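Glycosyl hydrolases family 31 family protein (Aspergillus niger, PDB 6DRU) catalyses the release of alpha-xylose from the non-reducing terminal glucose of xyloglucan oligosaccharides, as a glycoside hydrolase of family 31. Local coordinates at residues 638-652 / 663-677. Numbering follows the deposited sequence.
Sequences YTTQQYMFGPRLLVS and PVYLPQTGQNNTKPW. With NAG (2-acetamido-2-deoxy-beta-D-glucopyranose), chain E.
Two antiparallel beta sheets of the C-terminal family 31 domain face each other here: the hairpin of strands 643-645 and 649-651 belongs to one, strand 661-666 to the other. Gln642, just ahead of the hairpin, uses its side-chain amide as if it were a neighbouring strand's peptide. Its OE1 takes the N-H of Tyr665 at 2.9 Å, on a lone pair, while its NE2 donates a hydrogen bond to Tyr665 O, also at 2.9 Å and within the amide plane. With CG beside its own backbone N (chi1 -53°) and the chain extended beyond, the amide reaches that strand edge, and the paired bonds fix its rotation. Tyr665 CB sits over one face of the Tyr638 ring in a CH-pi contact, 3.6 Å from Tyr638 CG, and Pro663 O lies at the ring's edge.

Between the layers Leu650 CD2 packs 3.8 Å from Leu666 CD2, both methyls over a face of the Trp677 indole. Trp677, on the hairpin's own sheet, takes Leu650 CB at 3.7 Å from its CZ3, and Met644, bent at chi2 and chi3, brings SD to the indole edge, 3.8 Å from Trp677 CH2. Trp677 NE1 hydrogen-bonds Pro667 O (2.9 Å), drawing together the ends of the loop from strand 661-666 to strand 677-679. Phe704 packs against Val664, Leu666 and Trp677, adding to the interior between the sheets, as in the beta-sandwich C-terminal domain of family 31 enzymes.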
loop_
_atom_site.group_PDB
_atom_site.type_symbol
_atom_site.label_atom_id
_atom_site.label_comp_id
_atom_site.label_asym_id
_atom_site.label_seq_id
_atom_site.Cartn_x
_atom_site.Cartn_y
_atom_site.Cartn_z
ATOM N N TYR A 638 13.689 -39.396 -23.776
ATOM C CA TYR A 638 14.067 -39.352 -25.184
ATOM C C TYR A 638 13.882 -37.970 -25.795
ATOM O O TYR A 638 14.492 -37.680 -26.829
ATOM C CB TYR A 638 13.267 -40.383 -25.978
ATOM C CG TYR A 638 13.572 -41.811 -25.593
ATOM C CD1 TYR A 638 14.881 -42.237 -25.413
ATOM C CD2 TYR A 638 12.552 -42.732 -25.402
ATOM C CE1 TYR A 638 15.166 -43.542 -25.057
ATOM C CE2 TYR A 638 12.826 -44.038 -25.045
ATOM C CZ TYR A 638 14.134 -44.438 -24.874
ATOM O OH TYR A 638 14.407 -45.739 -24.519
ATOM N N THR A 639 13.058 -37.115 -25.186
ATOM C CA THR A 639 12.851 -35.764 -25.687
ATOM C C THR A 639 13.437 -34.682 -24.793
ATOM O O THR A 639 13.746 -33.596 -25.293
ATOM C CB THR A 639 11.352 -35.488 -25.883
ATOM O OG1 THR A 639 10.645 -35.800 -24.677
ATOM C CG2 THR A 639 10.805 -36.337 -27.015
ATOM N N THR A 640 13.605 -34.946 -23.498
ATOM C CA THR A 640 14.227 -33.987 -22.595
ATOM C C THR A 640 15.742 -34.129 -22.525
ATOM O O THR A 640 16.404 -33.245 -21.969
ATOM C CB THR A 640 13.639 -34.118 -21.183
ATOM O OG1 THR A 640 14.014 -35.380 -20.616
ATOM C CG2 THR A 640 12.122 -34.013 -21.224
ATOM N N GLN A 641 16.306 -35.211 -23.072
ATOM C CA GLN A 641 17.747 -35.440 -23.023
ATOM C C GLN A 641 18.346 -35.767 -24.389
ATOM O O GLN A 641 19.534 -36.098 -24.464
ATOM C CB GLN A 641 18.080 -36.560 -22.029
ATOM C CG GLN A 641 17.565 -36.309 -20.617
ATOM C CD GLN A 641 17.909 -37.433 -19.659
ATOM O OE1 GLN A 641 17.232 -37.636 -18.652
ATOM N NE2 GLN A 641 18.972 -38.167 -19.968
ATOM N N GLN A 642 17.563 -35.690 -25.462
ATOM C CA GLN A 642 18.071 -35.784 -26.823
ATOM C C GLN A 642 17.677 -34.531 -27.591
ATOM O O GLN A 642 16.677 -33.880 -27.273
ATOM C CB GLN A 642 17.533 -37.017 -27.562
ATOM C CG GLN A 642 17.725 -38.343 -26.849
ATOM C CD GLN A 642 17.201 -39.512 -27.667
ATOM O OE1 GLN A 642 17.203 -40.657 -27.212
ATOM N NE2 GLN A 642 16.755 -39.227 -28.885
ATOM N N TYR A 643 18.463 -34.198 -28.612
ATOM C CA TYR A 643 18.184 -33.008 -29.401
ATOM C C TYR A 643 18.976 -33.068 -30.696
ATOM O O TYR A 643 19.948 -33.817 -30.820
ATOM C CB TYR A 643 18.533 -31.729 -28.634
ATOM C CG TYR A 643 20.004 -31.582 -28.318
ATOM C CD1 TYR A 643 20.559 -32.193 -27.201
ATOM C CD2 TYR A 643 20.837 -30.825 -29.134
ATOM C CE1 TYR A 643 21.902 -32.059 -26.908
ATOM C CE2 TYR A 643 22.180 -30.685 -28.850
ATOM C CZ TYR A 643 22.708 -31.304 -27.735
ATOM O OH TYR A 643 24.046 -31.169 -27.444
ATOM N N MET A 644 18.543 -32.262 -31.659
ATOM C CA MET A 644 19.269 -32.083 -32.907
ATOM C C MET A 644 20.190 -30.876 -32.762
ATOM O O MET A 644 19.717 -29.747 -32.591
ATOM C CB MET A 644 18.301 -31.895 -34.075
ATOM C CG MET A 644 17.509 -33.148 -34.437
ATOM S SD MET A 644 18.467 -34.426 -35.280
ATOM C CE MET A 644 18.861 -33.610 -36.825
ATOM N N PHE A 645 21.497 -31.113 -32.822
ATOM C CA PHE A 645 22.483 -30.034 -32.817
ATOM C C PHE A 645 22.752 -29.656 -34.266
ATOM O O PHE A 645 23.539 -30.306 -34.957
ATOM C CB PHE A 645 23.755 -30.460 -32.097
ATOM C CG PHE A 645 24.750 -29.354 -31.929
ATOM C CD1 PHE A 645 24.427 -28.222 -31.203
ATOM C CD2 PHE A 645 26.009 -29.444 -32.497
ATOM C CE1 PHE A 645 25.340 -27.199 -31.049
ATOM C CE2 PHE A 645 26.928 -28.424 -32.343
ATOM C CZ PHE A 645 26.592 -27.301 -31.617
ATOM N N GLY A 646 22.093 -28.599 -34.728
ATOM C CA GLY A 646 22.076 -28.272 -36.131
ATOM C C GLY A 646 21.114 -29.179 -36.872
ATOM O O GLY A 646 20.375 -29.962 -36.265
ATOM N N PRO A 647 21.107 -29.100 -38.205
ATOM C CA PRO A 647 20.146 -29.894 -38.984
ATOM C C PRO A 647 20.538 -31.349 -39.188
ATOM O O PRO A 647 19.690 -32.136 -39.630
ATOM C CB PRO A 647 20.097 -29.151 -40.326
ATOM C CG PRO A 647 21.450 -28.550 -40.455
ATOM C CD PRO A 647 21.877 -28.175 -39.055
ATOM N N ARG A 648 21.769 -31.744 -38.873
ATOM C CA ARG A 648 22.247 -33.074 -39.229
ATOM C C ARG A 648 22.617 -33.956 -38.044
ATOM O O ARG A 648 22.521 -35.177 -38.163
ATOM C CB ARG A 648 23.465 -32.973 -40.162
ATOM C CG ARG A 648 23.228 -32.136 -41.408
ATOM C CD ARG A 648 22.502 -32.931 -42.484
ATOM N NE ARG A 648 22.101 -32.095 -43.614
ATOM C CZ ARG A 648 22.691 -32.115 -44.806
ATOM N NH1 ARG A 648 23.707 -32.936 -45.030
ATOM N NH2 ARG A 648 22.259 -31.321 -45.777
ATOM N N LEU A 649 23.018 -33.386 -36.912
ATOM C CA LEU A 649 23.513 -34.174 -35.790
ATOM C C LEU A 649 22.410 -34.409 -34.767
ATOM O O LEU A 649 21.646 -33.497 -34.443
ATOM C CB LEU A 649 24.698 -33.475 -35.122
ATOM C CG LEU A 649 25.981 -33.385 -35.950
ATOM C CD1 LEU A 649 27.045 -32.600 -35.205
ATOM C CD2 LEU A 649 26.488 -34.775 -36.295
ATOM N N LEU A 650 22.329 -35.640 -34.263
ATOM C CA LEU A 650 21.439 -35.996 -33.164
ATOM C C LEU A 650 22.292 -36.427 -31.979
ATOM O O LEU A 650 23.044 -37.401 -32.077
ATOM C CB LEU A 650 20.471 -37.109 -33.568
ATOM C CG LEU A 650 19.600 -37.668 -32.443
ATOM C CD1 LEU A 650 18.388 -36.779 -32.217
ATOM C CD2 LEU A 650 19.171 -39.096 -32.738
ATOM N N VAL A 651 22.158 -35.719 -30.859
ATOM C CA VAL A 651 23.020 -35.900 -29.698
ATOM C C VAL A 651 22.190 -36.420 -28.532
ATOM O O VAL A 651 21.022 -36.049 -28.376
ATOM C CB VAL A 651 23.729 -34.579 -29.323
ATOM C CG1 VAL A 651 24.705 -34.792 -28.174
ATOM C CG2 VAL A 651 24.440 -33.994 -30.536
ATOM N N SER A 652 22.800 -37.284 -27.717
ATOM C CA SER A 652 22.164 -37.800 -26.505
ATOM C C SER A 652 23.261 -38.136 -25.504
ATOM O O SER A 652 23.940 -39.167 -25.633
ATOM C CB SER A 652 21.295 -39.021 -26.793
ATOM O OG SER A 652 20.761 -39.558 -25.595
ATOM N N PRO A 663 20.677 -46.335 -24.613
ATOM C CA PRO A 663 19.502 -46.422 -25.488
ATOM C C PRO A 663 19.113 -45.068 -26.059
ATOM O O PRO A 663 18.706 -44.166 -25.319
ATOM C CB PRO A 663 18.419 -46.977 -24.558
ATOM C CG PRO A 663 18.853 -46.561 -23.157
ATOM C CD PRO A 663 20.296 -46.097 -23.211
ATOM N N VAL A 664 19.228 -44.917 -27.375
ATOM C CA VAL A 664 18.911 -43.672 -28.065
ATOM C C VAL A 664 17.691 -43.904 -28.943
ATOM O O VAL A 664 17.640 -44.884 -29.697
ATOM C CB VAL A 664 20.101 -43.175 -28.904
ATOM C CG1 VAL A 664 19.724 -41.909 -29.656
ATOM C CG2 VAL A 664 21.314 -42.942 -28.017
ATOM N N TYR A 665 16.712 -43.009 -28.848
ATOM C CA TYR A 665 15.547 -43.055 -29.720
ATOM C C TYR A 665 15.849 -42.301 -31.009
ATOM O O TYR A 665 16.065 -41.085 -30.989
ATOM C CB TYR A 665 14.312 -42.464 -29.043
ATOM C CG TYR A 665 13.121 -42.435 -29.970
ATOM C CD1 TYR A 665 12.417 -43.597 -30.256
ATOM C CD2 TYR A 665 12.710 -41.255 -30.576
ATOM C CE1 TYR A 665 11.337 -43.587 -31.109
ATOM C CE2 TYR A 665 11.626 -41.234 -31.432
ATOM C CZ TYR A 665 10.944 -42.406 -31.693
ATOM O OH TYR A 665 9.864 -42.401 -32.542
ATOM N N LEU A 666 15.865 -43.025 -32.127
ATOM C CA LEU A 666 16.034 -42.405 -33.434
ATOM C C LEU A 666 14.660 -42.039 -33.975
ATOM O O LEU A 666 13.847 -42.942 -34.228
ATOM C CB LEU A 666 16.748 -43.349 -34.385
ATOM C CG LEU A 666 18.116 -43.816 -33.898
ATOM C CD1 LEU A 666 18.599 -44.979 -34.735
ATOM C CD2 LEU A 666 19.114 -42.672 -33.931
ATOM N N PRO A 667 14.347 -40.758 -34.151
ATOM C CA PRO A 667 13.015 -40.387 -34.640
ATOM C C PRO A 667 12.815 -40.800 -36.091
ATOM O O PRO A 667 13.760 -41.044 -36.844
ATOM C CB PRO A 667 12.991 -38.860 -34.490
ATOM C CG PRO A 667 14.141 -38.533 -33.576
ATOM C CD PRO A 667 15.169 -39.579 -33.841
ATOM N N GLN A 668 11.544 -40.869 -36.474
ATOM C CA GLN A 668 11.174 -41.144 -37.854
ATOM C C GLN A 668 11.381 -39.895 -38.701
ATOM O O GLN A 668 11.123 -38.776 -38.247
ATOM C CB GLN A 668 9.716 -41.599 -37.926
ATOM C CG GLN A 668 9.242 -41.979 -39.310
ATOM C CD GLN A 668 9.408 -43.455 -39.584
ATOM O OE1 GLN A 668 10.425 -43.889 -40.124
ATOM N NE2 GLN A 668 8.403 -44.241 -39.210
ATOM N N THR A 669 11.869 -40.085 -39.928
ATOM C CA THR A 669 12.123 -38.978 -40.840
ATOM C C THR A 669 11.147 -38.913 -42.007
ATOM O O THR A 669 11.099 -37.885 -42.693
ATOM C CB THR A 669 13.554 -39.043 -41.392
ATOM O OG1 THR A 669 13.739 -40.276 -42.105
ATOM C CG2 THR A 669 14.563 -38.952 -40.258
ATOM N N GLY A 670 10.369 -39.967 -42.249
ATOM C CA GLY A 670 9.381 -39.972 -43.310
ATOM C C GLY A 670 9.670 -40.915 -44.460
ATOM O O GLY A 670 8.856 -40.993 -45.388
ATOM N N GLN A 671 10.793 -41.632 -44.438
ATOM C CA GLN A 671 11.125 -42.607 -45.477
ATOM C C GLN A 671 11.441 -43.939 -44.805
ATOM O O GLN A 671 12.523 -44.111 -44.233
ATOM C CB GLN A 671 12.297 -42.132 -46.335
ATOM C CG GLN A 671 12.082 -40.805 -47.051
ATOM C CD GLN A 671 12.421 -39.605 -46.186
ATOM O OE1 GLN A 671 12.504 -39.709 -44.962
ATOM N NE2 GLN A 671 12.624 -38.456 -46.821
ATOM N N ASN A 672 10.494 -44.877 -44.864
ATOM C CA ASN A 672 10.658 -46.152 -44.176
ATOM C C ASN A 672 11.550 -47.113 -44.943
ATOM O O ASN A 672 12.013 -48.102 -44.365
ATOM C CB ASN A 672 9.299 -46.812 -43.919
ATOM C CG ASN A 672 8.468 -46.061 -42.901
ATOM O OD1 ASN A 672 8.922 -45.079 -42.315
ATOM N ND2 ASN A 672 7.247 -46.530 -42.673
ATOM N N ASN A 673 11.797 -46.848 -46.225
ATOM C CA ASN A 673 12.593 -47.734 -47.062
ATOM C C ASN A 673 14.090 -47.473 -46.953
ATOM O O ASN A 673 14.865 -48.094 -47.690
ATOM C CB ASN A 673 12.165 -47.587 -48.524
ATOM C CG ASN A 673 10.658 -47.573 -48.695
ATOM O OD1 ASN A 673 9.932 -48.239 -47.958
ATOM N ND2 ASN A 673 10.182 -46.809 -49.672
ATOM N N THR A 674 14.520 -46.585 -46.060
ATOM C CA THR A 674 15.926 -46.227 -45.938
ATOM C C THR A 674 16.377 -46.395 -44.492
ATOM O O THR A 674 15.598 -46.755 -43.605
ATOM C CB THR A 674 16.178 -44.789 -46.415
ATOM O OG1 THR A 674 17.579 -44.492 -46.326
ATOM C CG2 THR A 674 15.410 -43.800 -45.557
ATOM N N LYS A 675 17.665 -46.135 -44.271
ATOM C CA LYS A 675 18.275 -46.124 -42.944
ATOM C C LYS A 675 19.068 -44.827 -42.858
ATOM O O LYS A 675 20.256 -44.787 -43.208
ATOM C CB LYS A 675 19.148 -47.360 -42.733
ATOM C CG LYS A 675 18.362 -48.665 -42.809
ATOM C CD LYS A 675 19.269 -49.877 -42.952
ATOM C CE LYS A 675 19.971 -50.224 -41.655
ATOM N NZ LYS A 675 20.888 -51.386 -41.829
ATOM N N PRO A 676 18.445 -43.740 -42.398
ATOM C CA PRO A 676 19.076 -42.421 -42.533
ATOM C C PRO A 676 20.043 -42.076 -41.411
ATOM O O PRO A 676 20.889 -41.192 -41.575
ATOM C CB PRO A 676 17.877 -41.460 -42.547
ATOM C CG PRO A 676 16.640 -42.312 -42.237
ATOM C CD PRO A 676 17.120 -43.645 -41.770
ATOM N N TRP A 677 19.937 -42.759 -40.275
ATOM C CA TRP A 677 20.739 -42.434 -39.102
ATOM C C TRP A 677 22.034 -43.238 -39.128
ATOM O O TRP A 677 22.003 -44.473 -39.131
ATOM C CB TRP A 677 19.959 -42.709 -37.816
ATOM C CG TRP A 677 18.729 -41.866 -37.668
ATOM C CD1 TRP A 677 17.434 -42.280 -37.774
ATOM C CD2 TRP A 677 18.679 -40.461 -37.386
ATOM N NE1 TRP A 677 16.581 -41.222 -37.576
ATOM C CE2 TRP A 677 17.320 -40.093 -37.336
ATOM C CE3 TRP A 677 19.653 -39.479 -37.171
ATOM C CZ2 TRP A 677 16.909 -38.785 -37.080
ATOM C CZ3 TRP A 677 19.242 -38.181 -36.914
ATOM C CH2 TRP A 677 17.882 -37.846 -36.874
HETATM C C1 NAG E . 15.082 -39.597 -16.888
HETATM C C2 NAG E . 16.296 -39.806 -16.004
HETATM C C3 NAG E . 15.945 -39.936 -14.568
HETATM C C4 NAG E . 15.031 -38.811 -14.142
HETATM C C5 NAG E . 13.827 -38.780 -15.054
HETATM C C6 NAG E . 12.893 -37.664 -14.630
HETATM C C7 NAG E . 18.298 -40.860 -16.972
HETATM C C8 NAG E . 19.038 -42.098 -17.426
HETATM N N2 NAG E . 16.992 -40.969 -16.430
HETATM O O3 NAG E . 17.128 -39.949 -13.803
HETATM O O4 NAG E . 14.615 -39.009 -12.812
HETATM O O5 NAG E . 14.272 -38.568 -16.372
HETATM O O6 NAG E . 12.662 -36.792 -15.714
HETATM O O7 NAG E . 18.823 -39.770 -17.077
#